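Local coordinates for nuclear protein localization protein 4 homolog (PDB 4RV0) that is the ubiquitin-like domain of a protein that probably serves in a complex exporting misfolded, ubiquitinated proteins from the ER for degradation by the proteasome, at residues Leu11-Ser16 with Ile20-Ile25. Sequence-based numbering, arbitrary orientation.
Sequences LIRVQS and IKRIEI
The N-terminal beta hairpin of a ubiquitin-like (beta-grasp) fold pairs Leu11-Ser16 with Ile20-Ile25. The strands run antiparallel, their axes at 155°. Ile12 and Ile23 form one hydrogen-bonded pair, with Ile12 N to Ile23 O at 2.7 Å and nearly straight. Val14 and Lys21 form the next, with Val14 N to Lys21 O at 2.8 Å. Return bonds run from Ile23 N to Ile12 O and from Lys21 N to Val14 O.

The face with Ile12, Val14 and Ile23 is turned to the protein core. Val14 CG2 meets Ile23 CG1 at 3.9 Å, and Val38 and Leu34 of helix 31-41 pack on these two residues. Ile12 CG1 reaches Ile25 CG2 at 4.0 Å.

The other face, with Leu11, Arg13, Gln15, Ile20 and Arg22, lies against a chain of another protein. Arg13 and Arg22 each make a salt bridge to an acidic side chain there, and Arg13 NH1 also bonds Gly74 O. Gln15 CG stands anti to the backbone N (chi1 176°), and a bend at chi2 turns the flat side of the amide toward Ile20 CG1. Gln15 OE1 lies 3.4 Å from Ile20 CG1. Gln15 NE2 donates to Ser16 O at 2.9 Å, and that oxygen lies in the plane of the Gln15 amide. An alanine at Gln15 is likely to leave Ser16 O without this donor and Ile20 CG1 without its amide neighbour. Farther along, Leu11 crosses the extended Arg22 chain. Leu11 CD1 touches Arg22 CB at 3.5 Å, and Leu11 CD2 sits 3.8 Å above one face of the Arg22 guanidinium, offset toward its rim.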
ATOM      1  N   LEU B  11     -14.129   7.896  -7.766  1.00 19.18           N
ATOM      2  CA  LEU B  11     -12.683   7.800  -7.667  1.00 14.39           C
ATOM      3  C   LEU B  11     -12.197   6.517  -8.307  1.00 13.68           C
ATOM      4  O   LEU B  11     -12.639   5.417  -7.940  1.00 13.08           O
ATOM      5  CB  LEU B  11     -12.221   7.869  -6.199  1.00 14.26           C
ATOM      6  CG  LEU B  11     -10.796   7.323  -6.013  1.00 15.38           C
ATOM      7  CD1 LEU B  11      -9.785   8.242  -6.669  1.00 18.31           C
ATOM      8  CD2 LEU B  11     -10.430   7.137  -4.566  1.00 19.31           C
ATOM      9  N   ILE B  12     -11.283   6.651  -9.263  1.00 13.18           N
ATOM     10  CA  ILE B  12     -10.603   5.489  -9.826  1.00 11.40           C
ATOM     11  C   ILE B  12      -9.132   5.575  -9.464  1.00 11.54           C
ATOM     12  O   ILE B  12      -8.486   6.609  -9.701  1.00 11.98           O
ATOM     13  CB  ILE B  12     -10.735   5.398 -11.356  1.00 11.60           C
ATOM     14  CG1 ILE B  12     -12.206   5.249 -11.759  1.00 11.96           C
ATOM     15  CG2 ILE B  12      -9.910   4.232 -11.883  1.00  8.03           C
ATOM     16  CD1 ILE B  12     -12.894   4.028 -11.145  1.00 13.01           C
ATOM     17  N   ARG B  13      -8.601   4.499  -8.890  1.00  9.25           N
ATOM     18  CA  ARG B  13      -7.208   4.483  -8.470  1.00 11.42           C
ATOM     19  C   ARG B  13      -6.360   3.771  -9.504  1.00  8.50           C
ATOM     20  O   ARG B  13      -6.671   2.659  -9.924  1.00  8.81           O
ATOM     21  CB  ARG B  13      -7.057   3.814  -7.109  1.00 10.28           C
ATOM     22  CG  ARG B  13      -7.874   4.470  -6.009  1.00 12.54           C
ATOM     23  CD  ARG B  13      -8.629   3.390  -5.205  1.00 15.46           C
ATOM     24  NE  ARG B  13      -7.732   2.740  -4.270  1.00 13.41           N
ATOM     25  CZ  ARG B  13      -7.806   1.481  -3.845  1.00 13.09           C
ATOM     26  NH1 ARG B  13      -8.756   0.658  -4.262  1.00 13.05           N
ATOM     27  NH2 ARG B  13      -6.901   1.047  -2.976  1.00 10.13           N
ATOM     28  N   VAL B  14      -5.280   4.419  -9.908  1.00  5.67           N
ATOM     29  CA  VAL B  14      -4.405   3.842 -10.913  1.00  5.24           C
ATOM     30  C   VAL B  14      -3.070   3.462 -10.308  1.00  5.75           C
ATOM     31  O   VAL B  14      -2.290   4.337  -9.942  1.00  8.17           O
ATOM     32  CB  VAL B  14      -4.156   4.806 -12.066  1.00  5.35           C
ATOM     33  CG1 VAL B  14      -3.241   4.135 -13.103  1.00  5.90           C
ATOM     34  CG2 VAL B  14      -5.478   5.268 -12.677  1.00  4.73           C
ATOM     35  N   GLN B  15      -2.817   2.164 -10.217  1.00  5.34           N
ATOM     36  CA  GLN B  15      -1.538   1.651  -9.736  1.00  6.92           C
ATOM     37  C   GLN B  15      -0.518   1.587 -10.864  1.00  7.26           C
ATOM     38  O   GLN B  15      -0.761   0.977 -11.903  1.00  7.07           O
ATOM     39  CB  GLN B  15      -1.722   0.268  -9.117  1.00  7.56           C
ATOM     40  CG  GLN B  15      -0.424  -0.430  -8.655  1.00 13.16           C
ATOM     41  CD  GLN B  15       0.141   0.129  -7.358  1.00  9.64           C
ATOM     42  OE1 GLN B  15      -0.325  -0.206  -6.273  1.00  9.97           O
ATOM     43  NE2 GLN B  15       1.159   0.974  -7.467  1.00  6.50           N
ATOM     44  N   SER B  16       0.596   2.285 -10.687  1.00  8.54           N
ATOM     45  CA  SER B  16       1.731   2.149 -11.587  1.00  8.10           C
ATOM     46  C   SER B  16       3.004   1.954 -10.755  1.00 10.51           C
ATOM     47  O   SER B  16       2.943   1.892  -9.518  1.00  8.68           O
ATOM     48  CB  SER B  16       1.838   3.382 -12.489  1.00  9.40           C
ATOM     49  OG  SER B  16       2.294   4.501 -11.761  1.00 10.54           O
ATOM     50  N   ILE B  20       0.251   5.177  -6.520  1.00  6.86           N
ATOM     51  CA  ILE B  20      -1.186   5.066  -6.742  1.00  9.18           C
ATOM     52  C   ILE B  20      -1.820   6.429  -6.974  1.00  9.49           C
ATOM     53  O   ILE B  20      -2.013   7.209  -6.029  1.00  9.50           O
ATOM     54  CB  ILE B  20      -1.876   4.346  -5.559  1.00  9.33           C
ATOM     55  CG1 ILE B  20      -1.335   2.922  -5.420  1.00  9.38           C
ATOM     56  CG2 ILE B  20      -3.379   4.303  -5.751  1.00  6.96           C
ATOM     57  CD1 ILE B  20      -1.849   2.212  -4.170  1.00 13.59           C
ATOM     58  N   LYS B  21      -2.188   6.682  -8.224  1.00  9.37           N
ATOM     59  CA  LYS B  21      -2.726   7.979  -8.630  1.00  8.64           C
ATOM     60  C   LYS B  21      -4.234   7.944  -8.563  1.00  8.54           C
ATOM     61  O   LYS B  21      -4.870   7.036  -9.107  1.00  7.36           O
ATOM     62  CB  LYS B  21      -2.255   8.330 -10.052  1.00  9.46           C
ATOM     63  CG  LYS B  21      -2.932   9.564 -10.687  1.00 10.69           C
ATOM     64  CD  LYS B  21      -2.568  10.845  -9.973  1.00 10.89           C
ATOM     65  CE  LYS B  21      -1.093  11.209 -10.155  1.00 14.15           C
ATOM     66  NZ  LYS B  21      -0.758  12.448  -9.363  1.00 13.70           N
ATOM     67  N   ARG B  22      -4.801   8.929  -7.877  1.00  8.13           N
ATOM     68  CA  ARG B  22      -6.244   9.031  -7.746  1.00 11.89           C
ATOM     69  C   ARG B  22      -6.852   9.863  -8.864  1.00 11.77           C
ATOM     70  O   ARG B  22      -6.476  11.024  -9.060  1.00 16.84           O
ATOM     71  CB  ARG B  22      -6.624   9.613  -6.380  1.00 11.35           C
ATOM     72  CG  ARG B  22      -6.396   8.632  -5.248  1.00  9.97           C
ATOM     73  CD  ARG B  22      -7.045   9.082  -3.946  1.00 11.42           C
ATOM     74  NE  ARG B  22      -6.935   8.020  -2.953  1.00 11.09           N
ATOM     75  CZ  ARG B  22      -7.590   7.994  -1.802  1.00 13.79           C
ATOM     76  NH1 ARG B  22      -8.423   8.982  -1.469  1.00 13.94           N
ATOM     77  NH2 ARG B  22      -7.420   6.966  -0.986  1.00 11.68           N
ATOM     78  N   ILE B  23      -7.788   9.261  -9.595  1.00 11.04           N
ATOM     79  CA  ILE B  23      -8.487   9.950 -10.669  1.00 13.59           C
ATOM     80  C   ILE B  23      -9.951  10.124 -10.309  1.00 15.06           C
ATOM     81  O   ILE B  23     -10.660   9.131 -10.122  1.00 14.43           O
ATOM     82  CB  ILE B  23      -8.442   9.158 -11.980  1.00 12.51           C
ATOM     83  CG1 ILE B  23      -6.995   8.844 -12.407  1.00 11.54           C
ATOM     84  CG2 ILE B  23      -9.238   9.904 -13.078  1.00 13.48           C
ATOM     85  CD1 ILE B  23      -6.157  10.072 -12.749  1.00 12.46           C
ATOM     86  N   GLU B  24     -10.407  11.370 -10.231  1.00 15.46           N
ATOM     87  CA  GLU B  24     -11.828  11.644 -10.040  1.00 16.04           C
ATOM     88  C   GLU B  24     -12.475  11.859 -11.400  1.00 19.95           C
ATOM     89  O   GLU B  24     -12.016  12.694 -12.194  1.00 18.36           O
ATOM     90  CB  GLU B  24     -12.059  12.851  -9.129  1.00 23.75           C
ATOM     91  CG  GLU B  24     -11.513  12.660  -7.720  1.00 30.66           C
ATOM     92  CD  GLU B  24     -11.708  13.881  -6.837  1.00 43.75           C
ATOM     93  OE1 GLU B  24     -12.050  14.964  -7.365  1.00 46.93           O
ATOM     94  OE2 GLU B  24     -11.500  13.758  -5.612  1.00 45.63           O
ATOM     95  N   ILE B  25     -13.518  11.084 -11.679  1.00 16.87           N
ATOM     96  CA  ILE B  25     -14.137  11.077 -12.998  1.00 18.12           C
ATOM     97  C   ILE B  25     -15.622  10.710 -12.906  1.00 20.42           C
ATOM     98  O   ILE B  25     -16.030   9.921 -12.055  1.00 19.69           O
ATOM     99  CB  ILE B  25     -13.362  10.128 -13.950  1.00 16.91           C
ATOM    100  CG1 ILE B  25     -13.937  10.172 -15.361  1.00 14.69           C
ATOM    101  CG2 ILE B  25     -13.338   8.698 -13.408  1.00 14.79           C
ATOM    102  CD1 ILE B  25     -13.097   9.404 -16.363  1.00 15.29           C
TER